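Local coordinates for protein BugD (Bordetella pertussis Tohama I, PDB 2F5X) that is a periplasmic solute receptor that binds aspartic acid in its ligand pocket, probably to deliver it for uptake, at residues Pro44-Thr49 / Asp253-Ser258. Numbering follows the deposited sequence.
Sequences PTLGET and DKLVKS
K254 reaches across to the last turn of helix 30-46 and donates a hydrogen bond from NZ to the backbone carbonyl O of T45, 2.6 Å away. The bond runs close to the direction in which that carbonyl points, with a C=O...N angle of 158° and the donor only 16° from the carbonyl plane. The K254 chain bends once, at chi2 (64°), and is otherwise extended, with its end lying at the helix terminus. CE of K254 lies 3.3 Å from O of L46. The ammonium group thus sits beside the carboxy-terminal carbonyls of the helix, where a positive charge would be expected to interact well with the helix dipole. G47, with positive phi, then takes the chain out of the helix, and T49 continues into strand 50-54, pairing through its backbone with V19. This is the helix-to-strand turn of a parallel beta-alpha-beta unit, since strands 19-23 and 50-54 flank helix 30-46 in sequence and pair side by side in one lobe of the periplasmic binding protein fold; helix 249-263 packs against the C-terminal end of helix 30-46.

The hydroxyls lie between the two helices, but each bonds within its own. OG of S258 donates to O of K254 (2.9 Å) from above the carbonyl plane, while S258 N reaches the same oxygen from the opposite face. Set anti to its own carbonyl carbon, S258 OG lies 3.3 Å from L46 CA and 3.6 Å from L46 CD1. Likewise T45 OG1, hydrogen-bonded to the M42 carbonyl, rests 3.4 Å from CA of S258.

The apolar contact is slight: L46 CD1 meets L255 CD2 at 4.4 Å, a loose touch between two buried leucines, the second of which also packs on I105 of strand 102-117.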
ATOM      1  N   PRO A  44      11.397 -16.550 -14.522  1.00 19.99           N
ATOM      2  CA  PRO A  44      12.571 -17.358 -14.895  1.00 20.20           C
ATOM      3  C   PRO A  44      13.048 -18.292 -13.783  1.00 20.34           C
ATOM      4  O   PRO A  44      13.411 -19.441 -14.059  1.00 20.51           O
ATOM      5  CB  PRO A  44      13.639 -16.299 -15.191  1.00 20.31           C
ATOM      6  CG  PRO A  44      12.856 -15.136 -15.658  1.00 20.36           C
ATOM      7  CD  PRO A  44      11.662 -15.112 -14.726  1.00 19.99           C
ATOM      8  N   THR A  45      13.037 -17.817 -12.540  1.00 20.54           N
ATOM      9  CA  THR A  45      13.491 -18.637 -11.422  1.00 20.70           C
ATOM     10  C   THR A  45      12.403 -19.552 -10.854  1.00 20.53           C
ATOM     11  O   THR A  45      12.696 -20.692 -10.481  1.00 20.54           O
ATOM     12  CB  THR A  45      14.121 -17.779 -10.316  1.00 20.80           C
ATOM     13  OG1 THR A  45      13.209 -16.753  -9.933  1.00 23.98           O
ATOM     14  CG2 THR A  45      15.312 -17.009 -10.854  1.00 20.41           C
ATOM     15  N   LEU A  46      11.163 -19.063 -10.789  1.00 20.30           N
ATOM     16  CA  LEU A  46      10.047 -19.883 -10.318  1.00 20.47           C
ATOM     17  C   LEU A  46       9.842 -21.099 -11.221  1.00 21.32           C
ATOM     18  O   LEU A  46       9.575 -22.200 -10.737  1.00 21.44           O
ATOM     19  CB  LEU A  46       8.751 -19.058 -10.200  1.00 20.19           C
ATOM     20  CG  LEU A  46       7.535 -19.739  -9.549  1.00 19.00           C
ATOM     21  CD1 LEU A  46       7.827 -20.210  -8.111  1.00 18.48           C
ATOM     22  CD2 LEU A  46       6.310 -18.830  -9.578  1.00 18.99           C
ATOM     23  N   GLY A  47       9.998 -20.896 -12.528  1.00 21.66           N
ATOM     24  CA  GLY A  47       9.831 -21.966 -13.492  1.00 22.48           C
ATOM     25  C   GLY A  47       8.375 -22.197 -13.828  1.00 22.94           C
ATOM     26  O   GLY A  47       8.017 -23.239 -14.394  1.00 23.57           O
ATOM     27  N   GLU A  48       7.538 -21.227 -13.451  1.00 22.81           N
ATOM     28  CA  GLU A  48       6.124 -21.208 -13.798  1.00 22.79           C
ATOM     29  C   GLU A  48       5.646 -19.763 -13.846  1.00 22.21           C
ATOM     30  O   GLU A  48       6.278 -18.870 -13.275  1.00 21.78           O
ATOM     31  CB  GLU A  48       5.291 -21.987 -12.771  1.00 23.30           C
ATOM     32  CG  GLU A  48       5.011 -23.439 -13.143  1.00 25.33           C
ATOM     33  CD  GLU A  48       3.993 -23.588 -14.263  1.00 28.24           C
ATOM     34  OE1 GLU A  48       3.406 -22.567 -14.694  1.00 29.30           O
ATOM     35  OE2 GLU A  48       3.778 -24.732 -14.714  1.00 29.47           O
ATOM     36  N   THR A  49       4.529 -19.538 -14.529  1.00 21.71           N
ATOM     37  CA  THR A  49       3.912 -18.219 -14.580  1.00 21.50           C
ATOM     38  C   THR A  49       3.244 -17.897 -13.239  1.00 20.85           C
ATOM     39  O   THR A  49       2.779 -18.801 -12.529  1.00 20.87           O
ATOM     40  CB  THR A  49       2.879 -18.143 -15.733  1.00 22.20           C
ATOM     41  OG1 THR A  49       2.030 -19.300 -15.710  1.00 24.30           O
ATOM     42  CG2 THR A  49       3.568 -18.269 -17.082  1.00 21.70           C
ATOM     43  N   ASP A 253      10.922 -22.222   0.582  1.00 13.47           N
ATOM     44  CA  ASP A 253      12.296 -21.999   0.117  1.00 14.37           C
ATOM     45  C   ASP A 253      12.337 -21.591  -1.362  1.00 14.26           C
ATOM     46  O   ASP A 253      13.077 -20.673  -1.750  1.00 14.22           O
ATOM     47  CB  ASP A 253      13.151 -23.262   0.307  1.00 15.14           C
ATOM     48  CG  ASP A 253      13.525 -23.530   1.760  1.00 17.67           C
ATOM     49  OD1 ASP A 253      13.272 -22.676   2.641  1.00 20.27           O
ATOM     50  OD2 ASP A 253      14.100 -24.591   2.101  1.00 19.42           O
ATOM     51  N   LYS A 254      11.551 -22.286  -2.181  1.00 13.92           N
ATOM     52  CA  LYS A 254      11.476 -21.995  -3.612  1.00 14.23           C
ATOM     53  C   LYS A 254      10.909 -20.600  -3.841  1.00 13.82           C
ATOM     54  O   LYS A 254      11.409 -19.841  -4.689  1.00 13.39           O
ATOM     55  CB  LYS A 254      10.615 -23.041  -4.333  1.00 14.75           C
ATOM     56  CG  LYS A 254      10.445 -22.809  -5.844  1.00 16.96           C
ATOM     57  CD  LYS A 254      11.758 -22.918  -6.616  1.00 20.85           C
ATOM     58  CE  LYS A 254      11.513 -22.756  -8.108  1.00 22.74           C
ATOM     59  NZ  LYS A 254      12.772 -22.770  -8.905  1.00 25.75           N
ATOM     60  N   LEU A 255       9.865 -20.265  -3.087  1.00 13.20           N
ATOM     61  CA  LEU A 255       9.261 -18.940  -3.178  1.00 13.14           C
ATOM     62  C   LEU A 255      10.234 -17.836  -2.754  1.00 12.81           C
ATOM     63  O   LEU A 255      10.279 -16.791  -3.390  1.00 13.12           O
ATOM     64  CB  LEU A 255       7.948 -18.873  -2.391  1.00 12.99           C
ATOM     65  CG  LEU A 255       6.749 -19.583  -3.047  1.00 14.03           C
ATOM     66  CD1 LEU A 255       5.627 -19.838  -2.029  1.00 14.98           C
ATOM     67  CD2 LEU A 255       6.204 -18.809  -4.260  1.00 15.00           C
ATOM     68  N   VAL A 256      11.011 -18.070  -1.694  1.00 12.73           N
ATOM     69  CA  VAL A 256      12.020 -17.092  -1.256  1.00 12.85           C
ATOM     70  C   VAL A 256      13.062 -16.850  -2.357  1.00 13.43           C
ATOM     71  O   VAL A 256      13.375 -15.700  -2.690  1.00 12.81           O
ATOM     72  CB  VAL A 256      12.701 -17.517   0.076  1.00 12.63           C
ATOM     73  CG1 VAL A 256      13.864 -16.614   0.403  1.00 12.97           C
ATOM     74  CG2 VAL A 256      11.693 -17.472   1.213  1.00 11.70           C
ATOM     75  N   LYS A 257      13.566 -17.931  -2.942  1.00 14.15           N
ATOM     76  CA  LYS A 257      14.571 -17.818  -3.996  1.00 15.02           C
ATOM     77  C   LYS A 257      14.031 -17.059  -5.205  1.00 14.59           C
ATOM     78  O   LYS A 257      14.737 -16.237  -5.797  1.00 14.26           O
ATOM     79  CB  LYS A 257      15.049 -19.202  -4.429  1.00 15.74           C
ATOM     80  CG  LYS A 257      16.020 -19.808  -3.450  1.00 20.31           C
ATOM     81  CD  LYS A 257      16.186 -21.291  -3.707  1.00 25.78           C
ATOM     82  CE  LYS A 257      17.148 -21.540  -4.834  1.00 27.69           C
ATOM     83  NZ  LYS A 257      17.458 -22.995  -4.927  1.00 29.90           N
ATOM     84  N   SER A 258      12.775 -17.333  -5.550  1.00 14.06           N
ATOM     85  CA  SER A 258      12.130 -16.702  -6.698  1.00 13.76           C
ATOM     86  C   SER A 258      11.858 -15.227  -6.429  1.00 13.23           C
ATOM     87  O   SER A 258      12.068 -14.392  -7.302  1.00 13.42           O
ATOM     88  CB  SER A 258      10.832 -17.429  -7.055  1.00 14.06           C
ATOM     89  OG  SER A 258      11.084 -18.795  -7.339  1.00 17.13           O
TER